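Local coordinates for esterase A (Caulobacter crescentus, PDB 5GKV), which probably hydrolyses ester substrates as a serine esterase related to beta-lactamases and penicillin-binding proteins, at residues I90-D95 with R195-E200; Q103-A106 with E111-Q114; A152-M157 with G175-E180; A254-V259 with N265-A270; L312-S317 with N328-P333. All coordinates share one frame; numbering follows the deposited sequence.

Interactions 1, 2 and 3 form a connected helical group, whereas interactions 4 and 5 stand apart from it and from each other. The centres of interactions 2 and 3 lie about 10 Å apart, and F112 CE1 rests 3.8 Å from L177 CD2. Interaction 3 also touches interaction 1, with I90 CD1 3.7 Å from A178 O. Helix 82-95 of interaction 1 begins in the S-T-T-K sequence, which matches the SxxK motif of serine beta-lactamases. Strand 266-268 of interaction 4 comes near the same place, since G266 N makes a weak hydrogen bond to T82 OG1. Interaction 5 is remote, its centre about 26 Å from those of interactions 1 and 4.

Interaction 1 (I90-D95 with R195-E200); sequences IARLVD and REDICE
R92 reaches from helix 82-95 across to D197 and I198 of helix 190-202, a side-chain bridge between two helices of the helical part of the beta-lactamase fold. The backbones stay well apart, with R92 CA and D197 CA 10.9 Å from each other, and the arginine spans most of the gap. Its chain runs straight through CG and then bends at chi3 (81°), which turns the guanidinium toward the second helix. There D197 OD2 stands at the edge of the group, near its plane, 3.9 Å from R92 NH1. The two charged planes are steeply inclined, at 73°, and the salt bridge is long. Each partner has a stronger hold elsewhere: R92 NE donates to L291 O, while D197 OD2 pairs with R188. Toward D197 the contact of NH1 is probably mainly electrostatic. I198 approaches differently. Its CD1 lies over one face of the guanidinium and 4.1 Å from R92 CD, the two side chains sliding past each other in opposite directions, so that a methyl group packs against both the aliphatic and the charged part of R92. D197 and I198 occupy a wider, pi-type turn of their helix, in which E200 N donates to R195 O over 2.9 Å. R195, in that turn, also joins a network with E200 and, by a long, charge-only pair, E196; its main bond runs from R195 NH1 to E200 OE2, 2.9 Å long, with the oxygen in the guanidinium plane and the nitrogen on the syn side of the carboxylate but 32° out of its plane.

Interaction 2 (Q103-A106 with E111-Q114); sequences QAVA and EFAQ
A106 and F112 bring the two backbones within 5.2 Å, CA to CA, where the chain passes from the short helix 105-108 into a 3-10 turn at 111-113. Only four residues separate the segments, and the chain folds back on itself. Side by side, A106 CB and A113 CB meet at 3.9 Å, methyl against methyl. The larger piece of the contact is V105 on F112. V105 CG1 is trans to the backbone N (chi1 175°), a position that sets this methyl over one face of the phenyl ring. It lies 3.8 Å from the centroid of the F112 ring, 24° off the normal, a CH-pi contact displaced toward the CD2 side; there the gap from V105 CG1 to F112 CD2 is 3.5 Å. Within the second segment Q114 NE2 turns back to donate to E111 O, 2.9 Å away and at 161°, which ties the end of the turn to its start. F112 has further company in K117, by a cation-pi contact, and in W109, while L177 of helix 173-186 packs on it as well. Across the two segments themselves the chemistry is entirely apolar, which suggests that, between them, the packing of the buried V105 and F112 makes the contact.

Interaction 3 (A152-M157 with G175-E180); sequences AKLAAM and GYLAGE
L154 contributes the largest share of the buried surface, and a single methyl, CD1, does all its close touching. From helix 147-156 the leucine points at helix 173-186, with its CG trans to the carbonyl carbon (chi1 -72°), and CD1 enters between the CB of Y176 and the CD2 methyl of L177. It comes to 3.7 Å from Y176 CB, the two side chains crossing at about a right angle. L177 answers with its own methyl: L154 CD1 and L177 CD2 are 3.9 Å apart. The bond from CA to CB of L177 does not aim at the other helix, but the end of the side chain swings nearer. This is helix-to-helix packing within the helical part of the beta-lactamase fold, with L154 CA and L177 CA 8.0 Å apart and all three touching residues buried. Y176 meets L154 through its CB, while its ring leads away to lie against W144 and W147, and its hydroxyl hydrogen-bonds to W144 O. F135, in a loop, also packs on L154. At the C-terminal end of the first segment, where the helix gives way to a turn, M157 N donates to L154 O over 3.0 Å, and K117 NZ binds both A155 O and M157 O.

Interaction 4 (A254-V259 with N265-A270); sequences AEWRRV and NGHATA
R257 and N265 mark the closest backbone approach, 6.5 Å between CA atoms, where the last turn of helix 253-258 faces the residue leading into strand 266-268. The amide of N265 ties the two together. Its ND2 donates to W256 O over 2.9 Å, almost straight along the C=O bond, and to V259 O from above the carbonyl plane, at a short 2.6 Å whose exact value carries no weight; both acceptors lie near the amide plane. Because N265 OD1 takes a hydrogen bond from I261 N, each end of the amide is used, and its rotation is fixed. N265 CB, meanwhile, sits over one face of the W256 indole, 3.7 Å from the centroid of the six-membered ring, in a CH-pi contact. CG of W256 is trans to the backbone N (chi1 -176°), which brings the indole end closer to the strand side. Its rim meets H267: W256 CZ3 and H267 CE1 are 3.7 Å apart, with ring planes at 74°. R257 CG also packs on H267 CE1, at 4.0 Å, and water 2 bridges R257 NE and H267 NE2. In this beta-lactamase-type fold the strand is the middle one of a three-stranded antiparallel sheet, between strands 76-77 and 206-208: W256 and H267 both pack on A77 of the first, and N265 on I208 of the second.

Interaction 5 (L312-S317 with N328-P333); sequences LPYEIS and NFYYGP
N328 ND2 donates to E315 O over 2.8 Å, the shortest direct polar bond of the contact, with the nitrogen nearly in line with the carbonyl C=O and an N-H...O angle of 153°. The other end of the same amide reaches the same residue through water: N328 OD1 accepts from water 3, 2.7 Å away, which itself accepts from E315 N at 2.9 Å. One asparagine side chain thus serves both the carbonyl and, through water 3, the N-H of E315. Beside it two tyrosines meet at their rims. Y330 OH lies at the edge of the Y314 ring, near its plane, 3.6 Å from CE1, and Y314 CE1 is 4.1 Å from Y330 CE2; the side chains cross at about a right angle. N328 CB in turn packs over one face of the Y330 ring, toward its rim, so the same side chain that bonds E315 also lies against Y330. Y330 belongs to a type I beta turn from F329 to G332, closed by a weak bond of 3.4 Å from G332 N to F329 O, and G332 has a backbone conformation that calls for glycine. This surface contact of the beta-lactamase-type fold joins the strand 315-318, paired with strand 305-306, to the loop between strands 323-324 and 338-341; E315 extends that pairing with a salt bridge to R306, I370 flanks Y314, and Y330 rests on V376 of helix 373-384.

Interaction 1 (I90-D95 with R195-E200)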
# COMPACT_ATOMS: atom_id res chain seq x y z
N ILE A 90 -11.21 -5.08 -0.32
CA ILE A 90 -11.88 -5.83 -1.39
C ILE A 90 -11.94 -7.31 -1.03
O ILE A 90 -12.98 -7.96 -1.19
CB ILE A 90 -11.19 -5.60 -2.75
CG1 ILE A 90 -11.40 -4.16 -3.26
CG2 ILE A 90 -11.70 -6.61 -3.77
CD1 ILE A 90 -12.84 -3.82 -3.61
N ALA A 91 -10.81 -7.87 -0.57
CA ALA A 91 -10.76 -9.29 -0.22
C ALA A 91 -11.85 -9.66 0.78
O ALA A 91 -12.42 -10.76 0.71
CB ALA A 91 -9.39 -9.64 0.37
N ARG A 92 -12.15 -8.76 1.71
CA ARG A 92 -13.24 -8.99 2.66
C ARG A 92 -14.60 -9.06 1.97
O ARG A 92 -15.41 -9.95 2.27
CB ARG A 92 -13.23 -7.90 3.74
CG ARG A 92 -12.10 -8.08 4.77
CD ARG A 92 -12.14 -6.98 5.84
NE ARG A 92 -13.12 -7.21 6.91
CZ ARG A 92 -14.09 -6.37 7.25
NH1 ARG A 92 -14.24 -5.22 6.60
NH2 ARG A 92 -14.92 -6.66 8.24
N LEU A 93 -14.89 -8.12 1.05
CA LEU A 93 -16.16 -8.19 0.31
C LEU A 93 -16.31 -9.50 -0.43
O LEU A 93 -17.41 -10.08 -0.47
CB LEU A 93 -16.28 -7.05 -0.70
CG LEU A 93 -16.45 -5.63 -0.20
CD1 LEU A 93 -16.60 -4.70 -1.41
CD2 LEU A 93 -17.67 -5.56 0.71
N VAL A 94 -15.24 -9.97 -1.07
CA VAL A 94 -15.32 -11.23 -1.80
C VAL A 94 -15.54 -12.38 -0.82
O VAL A 94 -16.42 -13.23 -1.02
CB VAL A 94 -14.05 -11.44 -2.65
CG1 VAL A 94 -14.05 -12.82 -3.28
CG2 VAL A 94 -13.99 -10.38 -3.74
N ASP A 95 -14.76 -12.41 0.26
CA ASP A 95 -14.89 -13.47 1.26
C ASP A 95 -16.29 -13.52 1.84
O ASP A 95 -16.79 -14.60 2.16
CB ASP A 95 -13.87 -13.26 2.38
CG ASP A 95 -13.84 -14.41 3.39
OD1 ASP A 95 -13.81 -15.59 2.97
OD2 ASP A 95 -13.84 -14.13 4.61
N ARG A 195 -12.49 2.50 8.91
CA ARG A 195 -12.56 3.07 10.24
C ARG A 195 -13.63 2.39 11.09
O ARG A 195 -13.39 2.03 12.25
CB ARG A 195 -12.81 4.58 10.14
CG ARG A 195 -13.08 5.29 11.47
CD ARG A 195 -13.50 6.75 11.25
NE ARG A 195 -14.68 6.90 10.39
CZ ARG A 195 -15.94 6.88 10.84
NH1 ARG A 195 -16.18 6.70 12.13
NH2 ARG A 195 -16.96 7.03 9.99
N GLU A 196 -14.82 2.17 10.52
CA GLU A 196 -15.94 1.64 11.29
C GLU A 196 -15.75 0.16 11.63
O GLU A 196 -16.05 -0.27 12.75
CB GLU A 196 -17.25 1.82 10.52
CG GLU A 196 -17.75 3.24 10.48
CD GLU A 196 -19.06 3.37 9.72
OE1 GLU A 196 -19.48 2.39 9.06
OE2 GLU A 196 -19.67 4.46 9.78
N ASP A 197 -15.27 -0.63 10.67
CA ASP A 197 -15.24 -2.07 10.83
C ASP A 197 -13.94 -2.60 11.41
O ASP A 197 -13.92 -3.72 11.94
CB ASP A 197 -15.49 -2.77 9.49
CG ASP A 197 -16.92 -2.57 8.95
OD1 ASP A 197 -17.76 -1.95 9.64
OD2 ASP A 197 -17.19 -3.02 7.83
N ILE A 198 -12.85 -1.84 11.31
CA ILE A 198 -11.53 -2.39 11.64
C ILE A 198 -10.78 -1.49 12.62
O ILE A 198 -10.42 -1.92 13.72
CB ILE A 198 -10.70 -2.64 10.37
CG1 ILE A 198 -11.40 -3.66 9.47
CG2 ILE A 198 -9.29 -3.08 10.75
CD1 ILE A 198 -10.65 -3.99 8.16
N CYS A 199 -10.55 -0.23 12.23
CA CYS A 199 -9.61 0.59 12.99
C CYS A 199 -10.20 1.10 14.30
O CYS A 199 -9.53 1.05 15.34
CB CYS A 199 -9.11 1.75 12.13
SG CYS A 199 -8.12 1.07 10.76
N GLU A 200 -11.45 1.56 14.29
CA GLU A 200 -12.06 1.94 15.57
C GLU A 200 -12.22 0.75 16.50
O GLU A 200 -11.75 0.84 17.65
CB GLU A 200 -13.39 2.67 15.32
CG GLU A 200 -13.20 4.17 15.05
CD GLU A 200 -14.48 4.88 14.59
OE1 GLU A 200 -15.55 4.23 14.52
OE2 GLU A 200 -14.40 6.09 14.30

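Interaction 2 (Q103-A106 with E111-Q114)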
# COMPACT_ATOMS: atom_id res chain seq x y z
N GLN A 103 -15.87 -11.74 -11.20
CA GLN A 103 -17.03 -10.96 -11.62
C GLN A 103 -16.58 -9.76 -12.45
O GLN A 103 -15.58 -9.11 -12.14
CB GLN A 103 -17.78 -10.49 -10.37
CG GLN A 103 -19.04 -9.71 -10.59
CD GLN A 103 -19.75 -9.47 -9.27
OE1 GLN A 103 -19.26 -9.88 -8.21
NE2 GLN A 103 -20.91 -8.82 -9.32
N ALA A 104 -17.32 -9.48 -13.53
CA ALA A 104 -17.05 -8.31 -14.35
C ALA A 104 -17.25 -7.03 -13.54
O ALA A 104 -18.27 -6.86 -12.86
CB ALA A 104 -17.96 -8.29 -15.58
N VAL A 105 -16.26 -6.13 -13.62
CA VAL A 105 -16.40 -4.82 -12.99
C VAL A 105 -17.70 -4.17 -13.42
O VAL A 105 -18.42 -3.58 -12.61
CB VAL A 105 -15.19 -3.93 -13.32
CG1 VAL A 105 -15.40 -2.52 -12.76
CG2 VAL A 105 -13.91 -4.53 -12.74
N ALA A 106 -18.03 -4.30 -14.71
CA ALA A 106 -19.24 -3.67 -15.23
C ALA A 106 -20.50 -4.17 -14.54
O ALA A 106 -21.51 -3.46 -14.53
CB ALA A 106 -19.32 -3.91 -16.75
N GLU A 111 -21.28 1.77 -15.89
CA GLU A 111 -20.59 2.74 -16.73
C GLU A 111 -19.19 2.28 -17.14
O GLU A 111 -18.67 2.75 -18.16
CB GLU A 111 -20.52 4.08 -16.02
CG GLU A 111 -21.90 4.69 -15.72
CD GLU A 111 -22.48 4.28 -14.37
OE1 GLU A 111 -22.15 3.20 -13.84
OE2 GLU A 111 -23.31 5.05 -13.84
N PHE A 112 -18.59 1.36 -16.37
CA PHE A 112 -17.26 0.86 -16.69
C PHE A 112 -17.21 0.10 -18.01
O PHE A 112 -16.12 -0.10 -18.56
CB PHE A 112 -16.76 -0.05 -15.58
CG PHE A 112 -15.26 -0.27 -15.59
CD1 PHE A 112 -14.41 0.73 -15.12
CD2 PHE A 112 -14.72 -1.46 -16.03
CE1 PHE A 112 -13.03 0.54 -15.11
CE2 PHE A 112 -13.33 -1.66 -16.03
CZ PHE A 112 -12.49 -0.65 -15.58
N ALA A 113 -18.35 -0.36 -18.52
CA ALA A 113 -18.33 -1.19 -19.72
C ALA A 113 -17.85 -0.44 -20.97
O ALA A 113 -17.56 -1.08 -21.98
CB ALA A 113 -19.72 -1.78 -19.98
N GLN A 114 -17.74 0.89 -20.91
CA GLN A 114 -17.39 1.66 -22.10
C GLN A 114 -16.02 1.27 -22.65
O GLN A 114 -15.16 0.72 -21.95
CB GLN A 114 -17.40 3.15 -21.79
CG GLN A 114 -18.71 3.69 -21.28
CD GLN A 114 -18.56 5.12 -20.83
OE1 GLN A 114 -18.42 6.03 -21.66
NE2 GLN A 114 -18.54 5.33 -19.52

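Interaction 3 (A152-M157 with G175-E180)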
# COMPACT_ATOMS: atom_id res chain seq x y z
N ALA A 152 -15.46 8.66 -13.60
CA ALA A 152 -16.12 8.78 -14.90
C ALA A 152 -15.10 8.72 -16.03
O ALA A 152 -15.33 8.06 -17.05
CB ALA A 152 -16.93 10.08 -14.97
N LYS A 153 -13.95 9.37 -15.84
CA LYS A 153 -12.92 9.35 -16.88
C LYS A 153 -12.34 7.95 -17.06
O LYS A 153 -12.09 7.52 -18.19
CB LYS A 153 -11.83 10.37 -16.56
CG LYS A 153 -10.88 10.64 -17.73
CD LYS A 153 -9.94 11.78 -17.42
CE LYS A 153 -8.88 11.93 -18.51
NZ LYS A 153 -9.47 12.17 -19.84
N LEU A 154 -12.12 7.23 -15.95
CA LEU A 154 -11.67 5.85 -16.04
C LEU A 154 -12.71 4.97 -16.72
O LEU A 154 -12.38 4.15 -17.59
CB LEU A 154 -11.34 5.31 -14.64
CG LEU A 154 -10.07 5.84 -13.97
CD1 LEU A 154 -9.98 5.48 -12.46
CD2 LEU A 154 -8.82 5.33 -14.69
N ALA A 155 -13.98 5.12 -16.33
CA ALA A 155 -15.03 4.31 -16.93
C ALA A 155 -15.09 4.49 -18.44
O ALA A 155 -15.39 3.54 -19.17
CB ALA A 155 -16.39 4.65 -16.30
N ALA A 156 -14.77 5.68 -18.92
CA ALA A 156 -14.84 5.97 -20.35
C ALA A 156 -13.54 5.64 -21.08
O ALA A 156 -13.54 5.64 -22.32
CB ALA A 156 -15.18 7.44 -20.57
N MET A 157 -12.47 5.33 -20.37
CA MET A 157 -11.16 5.23 -21.01
C MET A 157 -10.95 3.89 -21.71
O MET A 157 -11.36 2.83 -21.22
CB MET A 157 -10.07 5.46 -19.97
CG MET A 157 -8.65 5.21 -20.49
SD MET A 157 -7.43 5.61 -19.25
CE MET A 157 -5.99 4.82 -20.01
N GLY A 175 -6.54 3.27 -6.99
CA GLY A 175 -7.32 3.58 -5.81
C GLY A 175 -8.75 3.93 -6.15
O GLY A 175 -9.67 3.67 -5.36
N TYR A 176 -8.97 4.53 -7.33
CA TYR A 176 -10.31 4.84 -7.77
C TYR A 176 -11.01 3.61 -8.31
O TYR A 176 -12.22 3.43 -8.09
CB TYR A 176 -10.26 5.96 -8.81
CG TYR A 176 -9.65 7.24 -8.26
CD1 TYR A 176 -8.26 7.41 -8.23
CD2 TYR A 176 -10.46 8.26 -7.75
CE1 TYR A 176 -7.70 8.57 -7.72
CE2 TYR A 176 -9.90 9.43 -7.24
CZ TYR A 176 -8.52 9.58 -7.22
OH TYR A 176 -7.94 10.72 -6.71
N LEU A 177 -10.28 2.72 -9.00
CA LEU A 177 -10.86 1.46 -9.44
C LEU A 177 -11.32 0.63 -8.25
O LEU A 177 -12.49 0.22 -8.16
CB LEU A 177 -9.87 0.67 -10.29
CG LEU A 177 -9.42 1.30 -11.62
CD1 LEU A 177 -8.49 0.34 -12.37
CD2 LEU A 177 -10.63 1.68 -12.45
N ALA A 178 -10.39 0.34 -7.32
CA ALA A 178 -10.73 -0.41 -6.12
C ALA A 178 -11.78 0.31 -5.29
O ALA A 178 -12.73 -0.31 -4.79
CB ALA A 178 -9.47 -0.67 -5.28
N GLY A 179 -11.62 1.63 -5.12
CA GLY A 179 -12.51 2.36 -4.23
C GLY A 179 -13.94 2.40 -4.74
O GLY A 179 -14.89 2.33 -3.96
N GLU A 180 -14.11 2.51 -6.06
CA GLU A 180 -15.45 2.66 -6.61
C GLU A 180 -16.17 1.32 -6.66
O GLU A 180 -17.37 1.26 -6.40
CB GLU A 180 -15.37 3.33 -7.99
CG GLU A 180 -16.71 3.57 -8.67
CD GLU A 180 -17.59 4.58 -7.96
OE1 GLU A 180 -17.17 5.14 -6.93
OE2 GLU A 180 -18.73 4.80 -8.44

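Interaction 4 (A254-V259 with N265-A270)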
# COMPACT_ATOMS: atom_id res chain seq x y z
N ALA A 254 -3.54 19.92 3.29
CA ALA A 254 -4.67 19.56 4.15
C ALA A 254 -5.77 18.85 3.36
O ALA A 254 -6.33 17.85 3.83
CB ALA A 254 -5.22 20.81 4.84
N GLU A 255 -6.11 19.35 2.17
CA GLU A 255 -7.14 18.66 1.40
C GLU A 255 -6.64 17.30 0.91
O GLU A 255 -7.41 16.33 0.90
CB GLU A 255 -7.63 19.52 0.23
CG GLU A 255 -9.11 19.20 -0.15
CD GLU A 255 -9.51 19.70 -1.53
OE1 GLU A 255 -10.53 19.22 -2.07
OE2 GLU A 255 -8.80 20.58 -2.08
N TRP A 256 -5.36 17.20 0.53
CA TRP A 256 -4.83 15.91 0.12
C TRP A 256 -4.90 14.89 1.25
O TRP A 256 -5.14 13.71 1.00
CB TRP A 256 -3.38 16.06 -0.38
CG TRP A 256 -2.80 14.79 -0.92
CD1 TRP A 256 -2.90 14.31 -2.20
CD2 TRP A 256 -2.03 13.82 -0.19
NE1 TRP A 256 -2.23 13.11 -2.31
CE2 TRP A 256 -1.69 12.79 -1.09
CE3 TRP A 256 -1.59 13.74 1.14
CZ2 TRP A 256 -0.92 11.68 -0.70
CZ3 TRP A 256 -0.84 12.64 1.52
CH2 TRP A 256 -0.52 11.63 0.60
N ARG A 257 -4.73 15.34 2.50
CA ARG A 257 -4.92 14.46 3.64
C ARG A 257 -6.39 14.11 3.85
O ARG A 257 -6.72 12.96 4.17
CB ARG A 257 -4.34 15.10 4.90
CG ARG A 257 -2.84 15.29 4.80
CD ARG A 257 -2.29 16.02 6.01
NE ARG A 257 -0.88 16.34 5.79
CZ ARG A 257 -0.17 17.16 6.56
NH1 ARG A 257 -0.72 17.75 7.61
NH2 ARG A 257 1.11 17.39 6.28
N ARG A 258 -7.28 15.10 3.69
CA ARG A 258 -8.68 14.93 4.08
C ARG A 258 -9.42 13.95 3.18
O ARG A 258 -10.26 13.17 3.65
CB ARG A 258 -9.40 16.29 4.07
CG ARG A 258 -9.16 17.20 5.28
CD ARG A 258 -10.13 18.41 5.27
NE ARG A 258 -9.73 19.44 4.30
CZ ARG A 258 -8.91 20.45 4.57
NH1 ARG A 258 -8.39 20.59 5.78
NH2 ARG A 258 -8.60 21.33 3.62
N VAL A 259 -9.17 14.01 1.87
CA VAL A 259 -9.92 13.18 0.92
C VAL A 259 -9.45 11.74 1.02
O VAL A 259 -8.54 11.42 1.79
CB VAL A 259 -9.78 13.71 -0.53
CG1 VAL A 259 -10.41 15.10 -0.65
CG2 VAL A 259 -8.30 13.74 -0.96
N ASN A 265 -2.96 7.86 -0.22
CA ASN A 265 -2.99 8.87 0.85
C ASN A 265 -3.42 8.30 2.20
O ASN A 265 -3.88 9.05 3.07
CB ASN A 265 -3.87 10.07 0.47
CG ASN A 265 -5.34 9.83 0.74
OD1 ASN A 265 -5.84 8.71 0.64
ND2 ASN A 265 -6.05 10.91 1.07
N GLY A 266 -3.26 7.00 2.42
CA GLY A 266 -3.37 6.48 3.77
C GLY A 266 -2.32 7.09 4.68
O GLY A 266 -1.23 7.49 4.24
N HIS A 267 -2.65 7.18 5.96
CA HIS A 267 -1.74 7.62 7.02
C HIS A 267 -1.78 6.61 8.16
O HIS A 267 -2.87 6.22 8.60
CB HIS A 267 -2.13 9.01 7.54
CG HIS A 267 -1.83 10.11 6.58
ND1 HIS A 267 -2.61 10.38 5.48
CD2 HIS A 267 -0.81 11.02 6.55
CE1 HIS A 267 -2.09 11.40 4.81
NE2 HIS A 267 -1.01 11.80 5.44
N ALA A 268 -0.61 6.24 8.68
CA ALA A 268 -0.58 5.21 9.71
C ALA A 268 0.74 5.27 10.47
O ALA A 268 1.69 5.94 10.06
CB ALA A 268 -0.76 3.81 9.12
N THR A 269 0.79 4.52 11.56
CA THR A 269 2.04 4.16 12.22
C THR A 269 2.46 2.76 11.79
O THR A 269 1.65 1.97 11.29
CB THR A 269 1.91 4.18 13.75
OG1 THR A 269 1.03 3.12 14.14
CG2 THR A 269 1.39 5.53 14.25
N ALA A 270 3.74 2.46 11.99
CA ALA A 270 4.23 1.13 11.62
C ALA A 270 3.54 0.01 12.39
O ALA A 270 3.10 -0.97 11.75
CB ALA A 270 5.75 1.10 11.79
O HOH W 1 -5.62 10.04 4.42
O HOH W 2 0.63 14.07 4.57

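Interaction 5 (L312-S317 with N328-P333)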
# COMPACT_ATOMS: atom_id res chain seq x y z
N LEU A 312 6.39 -0.40 -13.50
CA LEU A 312 7.46 -0.57 -12.52
C LEU A 312 8.57 -1.41 -13.13
O LEU A 312 8.30 -2.45 -13.74
CB LEU A 312 6.93 -1.22 -11.24
CG LEU A 312 5.86 -0.41 -10.49
CD1 LEU A 312 5.31 -1.17 -9.28
CD2 LEU A 312 6.40 0.94 -10.05
N PRO A 313 9.81 -0.98 -13.02
CA PRO A 313 10.92 -1.67 -13.71
C PRO A 313 11.40 -2.91 -12.97
O PRO A 313 12.57 -3.00 -12.54
CB PRO A 313 11.99 -0.56 -13.79
CG PRO A 313 11.74 0.29 -12.58
CD PRO A 313 10.23 0.29 -12.39
N TYR A 314 10.51 -3.90 -12.85
CA TYR A 314 10.76 -5.11 -12.08
C TYR A 314 9.92 -6.24 -12.65
O TYR A 314 8.86 -6.02 -13.23
CB TYR A 314 10.38 -4.97 -10.59
CG TYR A 314 11.07 -3.86 -9.83
CD1 TYR A 314 12.19 -4.12 -9.04
CD2 TYR A 314 10.58 -2.57 -9.85
CE1 TYR A 314 12.82 -3.10 -8.33
CE2 TYR A 314 11.19 -1.55 -9.15
CZ TYR A 314 12.31 -1.82 -8.39
OH TYR A 314 12.90 -0.79 -7.69
N GLU A 315 10.40 -7.47 -12.43
CA GLU A 315 9.54 -8.64 -12.52
C GLU A 315 8.69 -8.69 -11.25
O GLU A 315 9.22 -8.72 -10.14
CB GLU A 315 10.36 -9.92 -12.66
CG GLU A 315 9.55 -11.06 -13.26
CD GLU A 315 10.09 -12.45 -12.93
OE1 GLU A 315 11.32 -12.65 -12.82
OE2 GLU A 315 9.25 -13.37 -12.78
N ILE A 316 7.36 -8.69 -11.42
CA ILE A 316 6.42 -8.67 -10.30
C ILE A 316 5.45 -9.83 -10.44
O ILE A 316 4.96 -10.12 -11.54
CB ILE A 316 5.66 -7.32 -10.20
CG1 ILE A 316 6.66 -6.17 -10.01
CG2 ILE A 316 4.60 -7.35 -9.06
CD1 ILE A 316 6.02 -4.78 -10.07
N SER A 317 5.18 -10.49 -9.32
CA SER A 317 4.09 -11.45 -9.19
C SER A 317 2.97 -10.74 -8.44
O SER A 317 3.14 -10.35 -7.28
CB SER A 317 4.57 -12.70 -8.44
OG SER A 317 3.50 -13.59 -8.12
N ASN A 328 11.54 -11.04 -6.00
CA ASN A 328 12.52 -10.07 -5.53
C ASN A 328 12.85 -10.21 -4.06
O ASN A 328 13.94 -9.80 -3.64
CB ASN A 328 12.02 -8.65 -5.83
CG ASN A 328 11.68 -8.46 -7.30
OD1 ASN A 328 12.56 -8.48 -8.15
ND2 ASN A 328 10.38 -8.29 -7.61
N PHE A 329 11.95 -10.79 -3.26
CA PHE A 329 12.19 -11.10 -1.85
C PHE A 329 12.51 -9.85 -1.03
O PHE A 329 13.31 -9.89 -0.09
CB PHE A 329 13.28 -12.17 -1.71
CG PHE A 329 12.88 -13.48 -2.30
CD1 PHE A 329 12.13 -14.39 -1.55
CD2 PHE A 329 13.18 -13.79 -3.62
CE1 PHE A 329 11.71 -15.60 -2.11
CE2 PHE A 329 12.77 -15.00 -4.18
CZ PHE A 329 12.03 -15.90 -3.43
N TYR A 330 11.87 -8.74 -1.37
CA TYR A 330 12.02 -7.55 -0.56
C TYR A 330 11.27 -7.63 0.77
O TYR A 330 11.50 -6.77 1.62
CB TYR A 330 11.54 -6.32 -1.34
CG TYR A 330 12.38 -6.04 -2.57
CD1 TYR A 330 13.77 -6.18 -2.54
CD2 TYR A 330 11.77 -5.62 -3.75
CE1 TYR A 330 14.53 -5.90 -3.68
CE2 TYR A 330 12.52 -5.35 -4.88
CZ TYR A 330 13.89 -5.49 -4.84
OH TYR A 330 14.61 -5.20 -5.97
N TYR A 331 10.39 -8.62 0.96
CA TYR A 331 9.69 -8.82 2.22
C TYR A 331 10.22 -10.04 2.98
O TYR A 331 9.50 -10.64 3.77
CB TYR A 331 8.18 -8.96 2.02
CG TYR A 331 7.54 -7.84 1.23
CD1 TYR A 331 7.96 -6.52 1.37
CD2 TYR A 331 6.51 -8.12 0.34
CE1 TYR A 331 7.37 -5.50 0.63
CE2 TYR A 331 5.91 -7.12 -0.40
CZ TYR A 331 6.34 -5.82 -0.25
OH TYR A 331 5.73 -4.84 -1.00
N GLY A 332 11.48 -10.38 2.78
CA GLY A 332 12.06 -11.51 3.48
C GLY A 332 12.13 -12.75 2.61
O GLY A 332 11.90 -12.70 1.40
N PRO A 333 12.41 -13.90 3.23
CA PRO A 333 12.73 -15.11 2.46
C PRO A 333 11.54 -15.92 1.95
O PRO A 333 11.75 -16.84 1.14
CB PRO A 333 13.53 -15.94 3.46
CG PRO A 333 12.88 -15.59 4.78
CD PRO A 333 12.58 -14.10 4.68
O HOH W 3 12.70 -7.91 -10.80